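PDB 4RKQ: transcriptional regulator, LacI family from Arthrobacter sp., which probably binds a small sugar-like effector in the cleft between two subdomains and regulates transcription in response, as in other LacI family regulators. Local coordinates for residues A[118-123]-A[157-162]; A[208-213]-A[219-224]; A[62-67]-A[87-92]; A[71-76]-A[255-260]; A[26-31]-A[229-234]. All coordinates share one frame; numbering follows the deposited sequence.

Contact 1: A[118-123]-A[157-162]; sequences VAVAQL and GRLDEL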
# COMPACT_ATOMS: atom_id res chain seq x y z
N VAL A 118 -5.36 -24.47 -10.53
CA VAL A 118 -5.74 -23.49 -11.52
C VAL A 118 -4.53 -22.79 -12.14
O VAL A 118 -4.46 -22.62 -13.37
CB VAL A 118 -6.75 -22.48 -10.96
CG1 VAL A 118 -7.07 -21.40 -11.97
CG2 VAL A 118 -8.04 -23.21 -10.58
N ALA A 119 -3.56 -22.43 -11.31
CA ALA A 119 -2.41 -21.65 -11.79
C ALA A 119 -1.53 -22.52 -12.68
O ALA A 119 -1.12 -22.11 -13.75
CB ALA A 119 -1.60 -21.11 -10.62
N VAL A 120 -1.24 -23.73 -12.22
CA VAL A 120 -0.47 -24.71 -12.97
C VAL A 120 -1.16 -25.06 -14.31
O VAL A 120 -0.50 -25.15 -15.33
CB VAL A 120 -0.18 -25.96 -12.12
CG1 VAL A 120 0.50 -27.03 -12.95
CG2 VAL A 120 0.75 -25.58 -10.97
N ALA A 121 -2.48 -25.16 -14.31
CA ALA A 121 -3.24 -25.45 -15.52
C ALA A 121 -3.00 -24.43 -16.59
O ALA A 121 -2.94 -24.77 -17.78
CB ALA A 121 -4.71 -25.54 -15.23
N GLN A 122 -2.87 -23.17 -16.19
CA GLN A 122 -2.66 -22.11 -17.15
C GLN A 122 -1.33 -22.30 -17.82
O GLN A 122 -1.21 -22.12 -19.04
CB GLN A 122 -2.71 -20.72 -16.49
CG GLN A 122 -2.24 -19.60 -17.41
CD GLN A 122 -3.12 -19.40 -18.64
OE1 GLN A 122 -4.33 -19.62 -18.58
NE2 GLN A 122 -2.51 -18.97 -19.74
N LEU A 123 -0.32 -22.64 -17.04
CA LEU A 123 1.03 -22.82 -17.61
C LEU A 123 1.07 -24.07 -18.52
O LEU A 123 1.66 -24.05 -19.60
CB LEU A 123 2.07 -22.90 -16.52
CG LEU A 123 2.22 -21.60 -15.72
CD1 LEU A 123 3.35 -21.71 -14.71
CD2 LEU A 123 2.48 -20.40 -16.62
N GLY A 157 3.31 -30.01 -4.80
CA GLY A 157 2.43 -31.15 -4.92
C GLY A 157 1.80 -31.29 -6.28
O GLY A 157 1.83 -32.37 -6.85
N ARG A 158 1.24 -30.21 -6.82
CA ARG A 158 0.58 -30.29 -8.10
C ARG A 158 1.57 -30.58 -9.22
O ARG A 158 1.30 -31.40 -10.11
CB ARG A 158 -0.23 -29.03 -8.39
CG ARG A 158 -0.99 -29.03 -9.71
CD ARG A 158 -1.94 -30.20 -9.79
NE ARG A 158 -2.83 -30.10 -10.94
CZ ARG A 158 -3.78 -30.98 -11.25
NH1 ARG A 158 -3.97 -32.05 -10.50
NH2 ARG A 158 -4.55 -30.78 -12.32
N LEU A 159 2.70 -29.88 -9.21
CA LEU A 159 3.69 -30.08 -10.24
C LEU A 159 4.31 -31.50 -10.15
O LEU A 159 4.58 -32.10 -11.18
CB LEU A 159 4.78 -29.03 -10.15
CG LEU A 159 4.39 -27.61 -10.57
CD1 LEU A 159 5.44 -26.62 -10.09
CD2 LEU A 159 4.21 -27.50 -12.07
N ASP A 160 4.58 -31.99 -8.94
CA ASP A 160 5.06 -33.37 -8.75
C ASP A 160 4.01 -34.38 -9.28
O ASP A 160 4.32 -35.29 -10.05
CB ASP A 160 5.38 -33.63 -7.28
CG ASP A 160 6.72 -33.06 -6.85
OD1 ASP A 160 7.55 -32.71 -7.72
OD2 ASP A 160 6.96 -32.96 -5.63
N GLU A 161 2.77 -34.19 -8.90
CA GLU A 161 1.66 -35.01 -9.39
C GLU A 161 1.58 -35.06 -10.91
O GLU A 161 1.21 -36.08 -11.47
CB GLU A 161 0.35 -34.47 -8.83
CG GLU A 161 -0.92 -34.96 -9.48
CD GLU A 161 -2.13 -34.76 -8.59
OE1 GLU A 161 -2.25 -33.68 -7.95
OE2 GLU A 161 -2.95 -35.70 -8.50
N LEU A 162 1.89 -33.97 -11.58
CA LEU A 162 1.77 -33.93 -13.03
C LEU A 162 3.06 -34.39 -13.75
O LEU A 162 3.13 -34.33 -14.98
CB LEU A 162 1.38 -32.52 -13.49
CG LEU A 162 -0.04 -32.04 -13.18
CD1 LEU A 162 -0.25 -30.63 -13.72
CD2 LEU A 162 -1.08 -32.98 -13.77
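V120 on helix 112-125 meets R158, L159 and L162 of segment 157-162, and its CB is directed toward them. Two of the contacts fall on one methyl. CG1 of V120 lies 3.8 Å from CD2 of L159 and equally 3.8 Å from CD1 of L162. The approaches differ. V120 and L162 meet tip to tip, whereas L159 brings in the end of its side chain at a slant. CG2 of V120 rests 4.1 Å from CG of R158. The close-packed part is the pair V120 and L159. Both are buried, and V120 also touches L196 of strand 194-197. With an alanine in place of V120, the L159 and L162 methyls would probably lose their shared partner and a gap would open between the helices.

The outer side is looser, and L162 lies at this solvent margin. R158 takes part through its CG, which stands anti to the backbone N (chi1 -179°). A bend at chi2 (57°) then turns the chain toward E161. There NH1 of R158 and OE1 of E161 form a salt bridge whose hydrogen bond is weak (3.5 Å), with OE1 at the guanidinium edge and in its plane. CD2 of L162 sits 4.2 Å above the centre of one guanidinium face of R158.

Two neighbouring helices packed side by side against a largely parallel sheet are typical of the Rossmann-like subdomains of the periplasmic binding protein fold.

Contact 2: A[208-213]-A[219-224]; sequences KALSGS and EDCAVI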
# COMPACT_ATOMS: atom_id res chain seq x y z
N LYS A 208 10.83 -7.75 -13.16
CA LYS A 208 12.03 -6.92 -13.30
C LYS A 208 13.27 -7.77 -13.63
O LYS A 208 14.13 -7.37 -14.43
CB LYS A 208 12.27 -6.10 -12.01
CG LYS A 208 12.83 -4.71 -12.22
CD LYS A 208 11.77 -3.62 -12.02
CE LYS A 208 10.81 -3.50 -13.20
NZ LYS A 208 10.93 -2.23 -13.98
N ALA A 209 13.41 -8.94 -13.00
CA ALA A 209 14.53 -9.83 -13.34
C ALA A 209 14.41 -10.34 -14.80
O ALA A 209 15.40 -10.43 -15.52
CB ALA A 209 14.63 -11.02 -12.37
N LEU A 210 13.20 -10.72 -15.21
CA LEU A 210 13.01 -11.17 -16.57
C LEU A 210 13.36 -10.03 -17.56
O LEU A 210 14.04 -10.25 -18.55
CB LEU A 210 11.59 -11.67 -16.76
CG LEU A 210 11.34 -13.03 -16.07
CD1 LEU A 210 9.87 -13.30 -15.89
CD2 LEU A 210 11.93 -14.14 -16.92
N SER A 211 12.94 -8.82 -17.26
CA SER A 211 13.19 -7.65 -18.13
C SER A 211 14.71 -7.36 -18.16
O SER A 211 15.31 -7.23 -19.22
CB SER A 211 12.40 -6.45 -17.61
OG SER A 211 12.51 -5.32 -18.45
N GLY A 212 15.33 -7.34 -17.00
CA GLY A 212 16.79 -7.23 -16.89
C GLY A 212 17.58 -8.30 -17.62
O GLY A 212 18.74 -8.09 -17.95
N SER A 213 16.98 -9.45 -17.85
CA SER A 213 17.66 -10.59 -18.47
C SER A 213 17.38 -10.66 -19.96
O SER A 213 17.78 -11.59 -20.62
CB SER A 213 17.17 -11.89 -17.81
OG SER A 213 17.73 -12.02 -16.52
N GLU A 219 5.99 -13.65 -23.90
CA GLU A 219 6.41 -14.43 -25.09
C GLU A 219 7.48 -15.45 -24.77
O GLU A 219 7.38 -16.62 -25.14
CB GLU A 219 6.84 -13.51 -26.25
CG GLU A 219 5.69 -12.70 -26.82
CD GLU A 219 5.47 -11.36 -26.11
OE1 GLU A 219 6.16 -11.07 -25.12
OE2 GLU A 219 4.59 -10.59 -26.55
N ASP A 220 8.50 -15.02 -24.06
CA ASP A 220 9.54 -15.93 -23.63
C ASP A 220 9.27 -16.62 -22.29
O ASP A 220 9.62 -17.80 -22.10
CB ASP A 220 10.87 -15.22 -23.56
CG ASP A 220 11.31 -14.69 -24.91
OD1 ASP A 220 11.29 -15.45 -25.88
OD2 ASP A 220 11.64 -13.51 -25.03
N CYS A 221 8.69 -15.89 -21.34
CA CYS A 221 8.39 -16.46 -19.99
C CYS A 221 7.07 -15.88 -19.43
O CYS A 221 6.82 -14.68 -19.51
CB CYS A 221 9.58 -16.24 -19.05
SG CYS A 221 9.50 -17.14 -17.45
N ALA A 222 6.19 -16.76 -18.98
CA ALA A 222 4.95 -16.38 -18.37
C ALA A 222 5.19 -16.12 -16.86
O ALA A 222 6.09 -16.68 -16.26
CB ALA A 222 3.91 -17.47 -18.57
N VAL A 223 4.37 -15.25 -16.27
CA VAL A 223 4.47 -15.00 -14.83
C VAL A 223 3.05 -14.96 -14.27
O VAL A 223 2.13 -14.32 -14.85
CB VAL A 223 5.23 -13.70 -14.50
CG1 VAL A 223 5.30 -13.44 -12.99
CG2 VAL A 223 6.64 -13.72 -15.06
N ILE A 224 2.86 -15.70 -13.17
CA ILE A 224 1.63 -15.67 -12.44
C ILE A 224 1.87 -15.39 -10.95
O ILE A 224 2.69 -16.02 -10.30
CB ILE A 224 0.82 -16.98 -12.57
CG1 ILE A 224 0.57 -17.34 -14.04
CG2 ILE A 224 -0.52 -16.83 -11.86
CD1 ILE A 224 -0.16 -18.65 -14.24
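L210 has CG anti to its carbonyl carbon (chi1 -73°), and this turns the branched end toward C221 and V223. C221 places SG anti to the backbone N (chi1 -170°), and its CB and sulfur both lie next to L210. V223 offers its CG2 branch to the leucine.

The two leucine methyls divide the work. CD1 of L210 presses on CG2 of V223 at 3.4 Å, tighter than usual for two carbons. The two side chains slide past each other in opposite directions. CD2 of L210 rests 3.8 Å from CB of C221 and 3.9 Å from SG of the same residue. All three residues are buried. L210 also packs on L186 of helix 175-188, and V223 on A203, V206 and L207 of helix 200-212.

Polar bonds lie beside the contact, not across it. At the end of the helix OG of S213 donates to O of A209 at 3.0 Å, tilted 30° from the carbonyl plane. D220 forms a salt bridge with R216, in the loop between the segments. The contact closes the beta-alpha-beta unit of strand 194-197, helix 200-212 and strand 222-225.

No hydrogen bond or ion pair crosses between the segments. The thiol of C221 appears to act as part of the apolar surface toward L210, and between these segments the attraction is van der Waals packing.

Contact 3: A[62-67]-A[87-92]; sequences DAVEHL and TVLGRR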
# COMPACT_ATOMS: atom_id res chain seq x y z
N ASP A 62 1.42 -9.51 20.55
CA ASP A 62 1.57 -8.16 21.07
C ASP A 62 0.48 -7.21 20.50
O ASP A 62 -0.01 -6.35 21.22
CB ASP A 62 2.91 -7.58 20.68
CG ASP A 62 4.07 -8.28 21.35
OD1 ASP A 62 3.99 -8.52 22.56
OD2 ASP A 62 5.07 -8.56 20.66
N ALA A 63 0.14 -7.39 19.23
CA ALA A 63 -0.84 -6.55 18.60
C ALA A 63 -2.17 -6.75 19.29
O ALA A 63 -2.83 -5.79 19.66
CB ALA A 63 -0.95 -6.84 17.11
N VAL A 64 -2.52 -7.99 19.55
CA VAL A 64 -3.80 -8.31 20.19
C VAL A 64 -3.82 -7.84 21.62
O VAL A 64 -4.80 -7.27 22.05
CB VAL A 64 -4.14 -9.79 20.11
CG1 VAL A 64 -5.31 -10.13 21.03
CG2 VAL A 64 -4.45 -10.17 18.67
N GLU A 65 -2.71 -8.01 22.36
CA GLU A 65 -2.59 -7.45 23.70
C GLU A 65 -2.81 -5.96 23.79
O GLU A 65 -3.47 -5.47 24.72
CB GLU A 65 -1.23 -7.81 24.33
CG GLU A 65 -1.21 -9.27 24.76
CD GLU A 65 0.12 -9.75 25.30
OE1 GLU A 65 1.12 -9.01 25.20
OE2 GLU A 65 0.15 -10.89 25.80
N HIS A 66 -2.26 -5.24 22.84
CA HIS A 66 -2.43 -3.79 22.72
C HIS A 66 -3.88 -3.39 22.39
O HIS A 66 -4.47 -2.54 23.03
CB HIS A 66 -1.46 -3.31 21.65
CG HIS A 66 -1.68 -1.92 21.16
ND1 HIS A 66 -1.55 -1.59 19.83
CD2 HIS A 66 -1.92 -0.77 21.82
CE1 HIS A 66 -1.73 -0.28 19.69
NE2 HIS A 66 -1.98 0.23 20.87
N LEU A 67 -4.45 -4.05 21.43
CA LEU A 67 -5.79 -3.65 20.93
C LEU A 67 -6.92 -4.04 21.90
O LEU A 67 -7.88 -3.28 22.04
CB LEU A 67 -6.04 -4.31 19.59
CG LEU A 67 -5.25 -3.89 18.36
CD1 LEU A 67 -5.48 -4.83 17.20
CD2 LEU A 67 -5.61 -2.48 17.98
N THR A 87 -7.00 -16.51 23.58
CA THR A 87 -6.92 -16.62 25.06
C THR A 87 -6.87 -15.25 25.75
O THR A 87 -7.59 -15.00 26.73
CB THR A 87 -5.75 -17.55 25.49
OG1 THR A 87 -6.00 -18.83 24.93
CG2 THR A 87 -5.64 -17.67 26.99
N VAL A 88 -6.06 -14.36 25.21
CA VAL A 88 -5.95 -13.01 25.72
C VAL A 88 -7.30 -12.34 25.59
O VAL A 88 -7.82 -11.72 26.53
CB VAL A 88 -4.87 -12.23 24.93
CG1 VAL A 88 -4.98 -10.72 25.11
CG2 VAL A 88 -3.46 -12.70 25.31
N LEU A 89 -7.92 -12.49 24.42
CA LEU A 89 -9.19 -11.81 24.18
C LEU A 89 -10.36 -12.34 25.00
O LEU A 89 -11.36 -11.62 25.12
CB LEU A 89 -9.55 -11.84 22.68
CG LEU A 89 -8.79 -10.79 21.85
CD1 LEU A 89 -8.77 -11.20 20.37
CD2 LEU A 89 -9.32 -9.37 21.98
N GLY A 90 -10.27 -13.57 25.53
CA GLY A 90 -11.38 -14.12 26.31
C GLY A 90 -12.54 -14.43 25.37
O GLY A 90 -12.35 -15.09 24.39
N ARG A 91 -13.70 -13.88 25.64
CA ARG A 91 -14.91 -14.06 24.80
C ARG A 91 -15.05 -13.00 23.70
O ARG A 91 -16.00 -13.03 22.88
CB ARG A 91 -16.16 -14.07 25.69
CG ARG A 91 -16.24 -15.33 26.53
CD ARG A 91 -17.28 -15.22 27.60
NE ARG A 91 -18.61 -14.90 27.04
CZ ARG A 91 -19.52 -15.79 26.66
NH1 ARG A 91 -19.29 -17.08 26.76
NH2 ARG A 91 -20.70 -15.35 26.20
N ARG A 92 -14.15 -12.01 23.70
CA ARG A 92 -14.10 -11.04 22.61
C ARG A 92 -13.55 -11.78 21.37
O ARG A 92 -12.48 -12.37 21.40
CB ARG A 92 -13.22 -9.82 22.98
CG ARG A 92 -13.65 -9.09 24.25
CD ARG A 92 -12.62 -8.09 24.75
NE ARG A 92 -11.51 -8.80 25.38
CZ ARG A 92 -10.63 -8.25 26.19
NH1 ARG A 92 -10.68 -6.94 26.46
NH2 ARG A 92 -9.64 -9.00 26.68
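V64 and L89 make the closest approach between segments 62-67 and 87-92. CG1 of V64 sits 3.6 Å from CG of L89, and the two side chains cross at about a right angle. The same V64 methyl lies 4.1 Å from CG1 of V88. On the outer side V88 is crossed by E65, again nearly square. CG of E65 is 4.1 Å from CG1 of V88, and the aliphatic part of the glutamate lies across both valine methyls. A serine at V88 would probably leave the E65 chain free to turn and open a gap beside V64.

The next shell fixes the end of helix 82-89. G90 leaves the helix with positive phi (70°), and a type II' turn runs from L89 to R92. This brings R92 back over the helix end. NE of R92 donates to O of L89 at 2.8 Å, nearly straight at 169°. N of R92 reaches the same oxygen of L89 from the opposite face of the carbonyl plane, at 3.2 Å. NH2 of R92 bonds to O of V88 at 3.3 Å, less straight at 136°. The L89 and V88 carbonyls are both met by R92, that of L89 by its backbone N as well as its side chain.

Further out, A63 and L67 of helix 60-67 pack on strand 47-52, and H66 stacks on H47 of the second subunit. In the chain, strand 73-76 runs between the two helices.

Contact 4: A[71-76]-A[255-260]; sequences VDAVIG and ELLVGL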
# COMPACT_ATOMS: atom_id res chain seq x y z
N VAL A 71 -11.09 -2.55 22.09
CA VAL A 71 -11.92 -3.13 21.06
C VAL A 71 -12.80 -4.22 21.62
O VAL A 71 -12.57 -4.71 22.70
CB VAL A 71 -11.10 -3.76 19.88
CG1 VAL A 71 -10.20 -2.69 19.30
CG2 VAL A 71 -10.33 -5.00 20.32
N ASP A 72 -13.80 -4.58 20.83
CA ASP A 72 -14.73 -5.62 21.15
C ASP A 72 -14.40 -6.90 20.42
O ASP A 72 -14.97 -7.95 20.71
CB ASP A 72 -16.11 -5.19 20.72
CG ASP A 72 -16.59 -3.97 21.46
OD1 ASP A 72 -16.33 -3.86 22.68
OD2 ASP A 72 -17.16 -3.09 20.79
N ALA A 73 -13.49 -6.82 19.46
CA ALA A 73 -13.17 -7.96 18.58
C ALA A 73 -11.94 -7.60 17.79
O ALA A 73 -11.65 -6.40 17.62
CB ALA A 73 -14.31 -8.24 17.61
N VAL A 74 -11.29 -8.61 17.23
CA VAL A 74 -10.11 -8.37 16.39
C VAL A 74 -10.21 -9.19 15.14
O VAL A 74 -10.63 -10.32 15.21
CB VAL A 74 -8.80 -8.72 17.11
CG1 VAL A 74 -7.60 -8.62 16.17
CG2 VAL A 74 -8.60 -7.82 18.33
N ILE A 75 -9.82 -8.59 14.02
CA ILE A 75 -9.66 -9.28 12.74
C ILE A 75 -8.18 -9.12 12.41
O ILE A 75 -7.64 -7.99 12.44
CB ILE A 75 -10.50 -8.58 11.66
CG1 ILE A 75 -11.96 -8.85 11.91
CG2 ILE A 75 -10.09 -9.10 10.26
CD1 ILE A 75 -12.86 -7.90 11.12
N GLY A 76 -7.48 -10.22 12.14
CA GLY A 76 -6.05 -10.10 11.90
C GLY A 76 -5.33 -11.23 11.21
O GLY A 76 -5.81 -12.37 11.16
N GLU A 255 -18.69 -10.22 7.95
CA GLU A 255 -19.95 -10.95 8.13
C GLU A 255 -19.80 -12.06 9.16
O GLU A 255 -20.67 -12.28 9.99
CB GLU A 255 -20.43 -11.50 6.79
CG GLU A 255 -20.97 -10.37 5.95
CD GLU A 255 -21.55 -10.85 4.63
OE1 GLU A 255 -21.31 -12.01 4.23
OE2 GLU A 255 -22.23 -10.05 3.98
N LEU A 256 -18.66 -12.73 9.18
CA LEU A 256 -18.40 -13.66 10.24
C LEU A 256 -18.46 -12.96 11.61
O LEU A 256 -19.03 -13.49 12.59
CB LEU A 256 -17.03 -14.29 10.02
CG LEU A 256 -16.57 -15.42 10.86
CD1 LEU A 256 -17.67 -16.45 11.05
CD2 LEU A 256 -15.35 -16.06 10.20
N LEU A 257 -17.85 -11.78 11.72
CA LEU A 257 -17.83 -11.09 13.01
C LEU A 257 -19.24 -10.65 13.39
O LEU A 257 -19.63 -10.72 14.53
CB LEU A 257 -16.93 -9.87 12.95
CG LEU A 257 -16.80 -9.07 14.24
CD1 LEU A 257 -16.38 -9.95 15.42
CD2 LEU A 257 -15.79 -7.95 13.97
N VAL A 258 -20.02 -10.19 12.41
CA VAL A 258 -21.44 -9.87 12.71
C VAL A 258 -22.15 -11.08 13.35
O VAL A 258 -22.86 -10.93 14.34
CB VAL A 258 -22.22 -9.41 11.47
CG1 VAL A 258 -23.72 -9.29 11.77
CG2 VAL A 258 -21.67 -8.08 10.95
N GLY A 259 -21.93 -12.27 12.79
CA GLY A 259 -22.60 -13.47 13.24
C GLY A 259 -22.12 -13.92 14.60
O GLY A 259 -22.89 -14.44 15.45
N LEU A 260 -20.84 -13.72 14.85
CA LEU A 260 -20.26 -14.05 16.16
C LEU A 260 -20.76 -13.09 17.21
O LEU A 260 -21.08 -13.51 18.33
CB LEU A 260 -18.72 -14.04 16.12
CG LEU A 260 -18.11 -15.22 15.33
CD1 LEU A 260 -16.67 -14.95 14.94
CD2 LEU A 260 -18.22 -16.49 16.15
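L257 on helix 246-262 lies against A73 and I75 of strand 73-76, one of the parallel strands in the sheet of the N-terminal subdomain of this periplasmic binding protein-like fold. The helix comes from far along the chain and returns to cover this sheet. A73 directs its CB toward the helix, while V74 directs its own to the other side of the sheet. I75 starts off obliquely, but its end comes nearer to the helix.

L257 meets them both. Its CG stands anti to the backbone N (chi1 -179°), which extends the fork away from the helix and toward the strand. The two branches of the fork share the strand. CD1 reaches A73, and CD2 spans A73 and I75. CD2 of L257 is 3.9 Å from CB of A73. I75 and L257 pass at a slant.

V18, I95, P93 and W46 also touch L257, so its hydrophobic surroundings extend over the two neighbouring strands and nearby loops. I75 packs on F33 and V37 of helix 29-43.

At the I75 end the fit is easier, with CD1 of I75 lying 4.1 Å from CD2 of L257. At the A73 end CD1 of L257 presses to 3.5 Å from CB of A73, a tight approach for two carbons.

Contact 5: A[26-31]-A[229-234]; sequences TNPYFP and IPLGEL. With EDO (1,2-ethanediol), chain F.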
# COMPACT_ATOMS: atom_id res chain seq x y z
N THR A 26 3.98 -2.60 4.22
CA THR A 26 4.89 -2.52 3.08
C THR A 26 4.64 -3.55 2.00
O THR A 26 5.11 -3.38 0.88
CB THR A 26 6.38 -2.64 3.55
OG1 THR A 26 6.57 -3.88 4.23
CG2 THR A 26 6.72 -1.48 4.50
N ASN A 27 3.95 -4.64 2.31
CA ASN A 27 3.44 -5.54 1.30
C ASN A 27 2.07 -5.00 0.93
O ASN A 27 1.21 -4.93 1.80
CB ASN A 27 3.33 -6.94 1.86
CG ASN A 27 2.63 -7.90 0.92
OD1 ASN A 27 2.05 -7.51 -0.10
ND2 ASN A 27 2.62 -9.16 1.29
N PRO A 28 1.89 -4.53 -0.31
CA PRO A 28 0.64 -3.83 -0.66
C PRO A 28 -0.65 -4.63 -0.42
O PRO A 28 -1.73 -4.02 -0.34
CB PRO A 28 0.81 -3.52 -2.14
CG PRO A 28 2.28 -3.41 -2.31
CD PRO A 28 2.86 -4.47 -1.42
N TYR A 29 -0.56 -5.95 -0.29
CA TYR A 29 -1.72 -6.72 0.11
C TYR A 29 -2.32 -6.19 1.40
O TYR A 29 -3.53 -6.09 1.51
CB TYR A 29 -1.37 -8.20 0.29
CG TYR A 29 -2.56 -8.97 0.79
CD1 TYR A 29 -3.62 -9.23 -0.05
CD2 TYR A 29 -2.67 -9.35 2.12
CE1 TYR A 29 -4.75 -9.87 0.42
CE2 TYR A 29 -3.80 -10.02 2.60
CZ TYR A 29 -4.85 -10.25 1.74
OH TYR A 29 -5.99 -10.89 2.18
N PHE A 30 -1.50 -5.87 2.39
CA PHE A 30 -2.05 -5.59 3.72
C PHE A 30 -2.81 -4.28 3.80
O PHE A 30 -3.90 -4.27 4.36
CB PHE A 30 -1.02 -5.80 4.84
CG PHE A 30 -0.65 -7.25 5.03
CD1 PHE A 30 -1.59 -8.16 5.43
CD2 PHE A 30 0.61 -7.72 4.68
CE1 PHE A 30 -1.28 -9.49 5.55
CE2 PHE A 30 0.94 -9.05 4.83
CZ PHE A 30 -0.01 -9.94 5.27
N PRO A 31 -2.32 -3.22 3.18
CA PRO A 31 -3.16 -2.02 3.14
C PRO A 31 -4.44 -2.20 2.34
O PRO A 31 -5.44 -1.63 2.70
CB PRO A 31 -2.28 -0.95 2.50
CG PRO A 31 -0.92 -1.54 2.42
CD PRO A 31 -0.92 -2.96 2.79
N ILE A 229 -3.45 -7.63 -5.86
CA ILE A 229 -3.21 -6.24 -5.43
C ILE A 229 -3.39 -5.26 -6.63
O ILE A 229 -3.07 -5.60 -7.76
CB ILE A 229 -1.84 -6.06 -4.74
CG1 ILE A 229 -0.67 -6.43 -5.62
CG2 ILE A 229 -1.76 -6.90 -3.46
CD1 ILE A 229 0.66 -6.12 -5.03
N PRO A 230 -3.90 -4.06 -6.39
CA PRO A 230 -4.11 -3.10 -7.51
C PRO A 230 -2.84 -2.77 -8.31
O PRO A 230 -2.93 -2.43 -9.48
CB PRO A 230 -4.63 -1.85 -6.80
CG PRO A 230 -5.27 -2.37 -5.55
CD PRO A 230 -4.48 -3.58 -5.13
N LEU A 231 -1.67 -2.86 -7.67
CA LEU A 231 -0.37 -2.70 -8.34
C LEU A 231 -0.26 -3.55 -9.65
O LEU A 231 0.43 -3.18 -10.60
CB LEU A 231 0.72 -3.17 -7.36
CG LEU A 231 2.17 -2.74 -7.46
CD1 LEU A 231 3.03 -3.62 -6.57
CD2 LEU A 231 2.72 -2.78 -8.85
N GLY A 232 -0.92 -4.70 -9.67
CA GLY A 232 -0.84 -5.63 -10.79
C GLY A 232 -1.34 -4.98 -12.07
O GLY A 232 -0.87 -5.33 -13.13
N GLU A 233 -2.26 -4.03 -11.97
CA GLU A 233 -2.80 -3.36 -13.15
C GLU A 233 -1.88 -2.26 -13.64
O GLU A 233 -2.07 -1.76 -14.73
CB GLU A 233 -4.19 -2.80 -12.84
CG GLU A 233 -5.24 -3.89 -12.69
CD GLU A 233 -6.63 -3.38 -12.33
OE1 GLU A 233 -6.92 -2.17 -12.49
OE2 GLU A 233 -7.44 -4.21 -11.87
N LEU A 234 -0.91 -1.86 -12.81
CA LEU A 234 0.01 -0.75 -13.14
C LEU A 234 1.36 -1.21 -13.66
O LEU A 234 2.07 -0.45 -14.30
CB LEU A 234 0.23 0.13 -11.90
CG LEU A 234 -1.11 0.66 -11.31
CD1 LEU A 234 -0.85 1.54 -10.12
CD2 LEU A 234 -1.92 1.41 -12.34
C1 EDO F . 0.48 -12.06 1.47
O1 EDO F . 0.78 -11.30 0.28
C2 EDO F . -0.92 -12.63 1.41
O2 EDO F . -0.90 -13.58 0.34
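I229 reaches with both of its branches into the chain turn at P28 and Y29. CD1 is one bump. It lies beside the proline ring, 3.9 Å from CB of P28. CG2 is the other. It fills the corner beside N of Y29, in the turn leading into the helix, 3.5 Å from that N of Y29 and 4.0 Å from CB of Y29. The fork spreads this way because CG1 of I229 takes the crowded position between backbone N and carbonyl carbon (chi1 59°). L231 adds a looser third point, with CD1 4.3 Å from CG of P28.

Behind this edge N27 shapes the turn. Its OD1 accepts from N of Y29 at 3.0 Å, a capping bond whose donor stands 48° above the carbonyl plane. The two segments belong to opposite subdomains, so they meet across the two lobes, beside what is probably the effector cleft, as in LacI family relatives.

A 1,2-ethanediol molecule, probably from the crystallisation liquor, lies between the lobes, probably in that cleft. ND2 of N27 donates to O1 of the diol at 3.0 Å and 158°. C2 of the diol lies 3.8 Å above one face of the Y29 ring, offset toward its rim. D227, R151 and N199 are also hydrogen-bonded to the diol. The hydroxyl of Y29 is hydrogen-bonded to that of Y77.

F30 turns one ring face to CD2 of Y29. At the subunit interface L231 packs on L231 of the second subunit, and P31 on P31 of that subunit.

In the fold
The contacts fall in the two lobes of the chain. Contacts 3 and 4 lie in the N-terminal lobe, their centres 12 Å apart, and touch through L89 on V74 and R92 on D72. Contacts 1 and 2 lie in the C-terminal lobe, centres 19 Å apart, and touch where A119, Q122 and L123 meet A222 and I224. Contact 5 bridges the lobes, about 11 Å from the chain's centre to its own. Along the chain, contact 3 closes before contact 1 opens, and contact 1 before contact 2. Contact 4 crosses contacts 3 and 5. The chain passes between lobes more than once: helix 246-262 returns to the first, and strand 273-281 then goes back to the second, consistent with lobes hinged about an effector cleft.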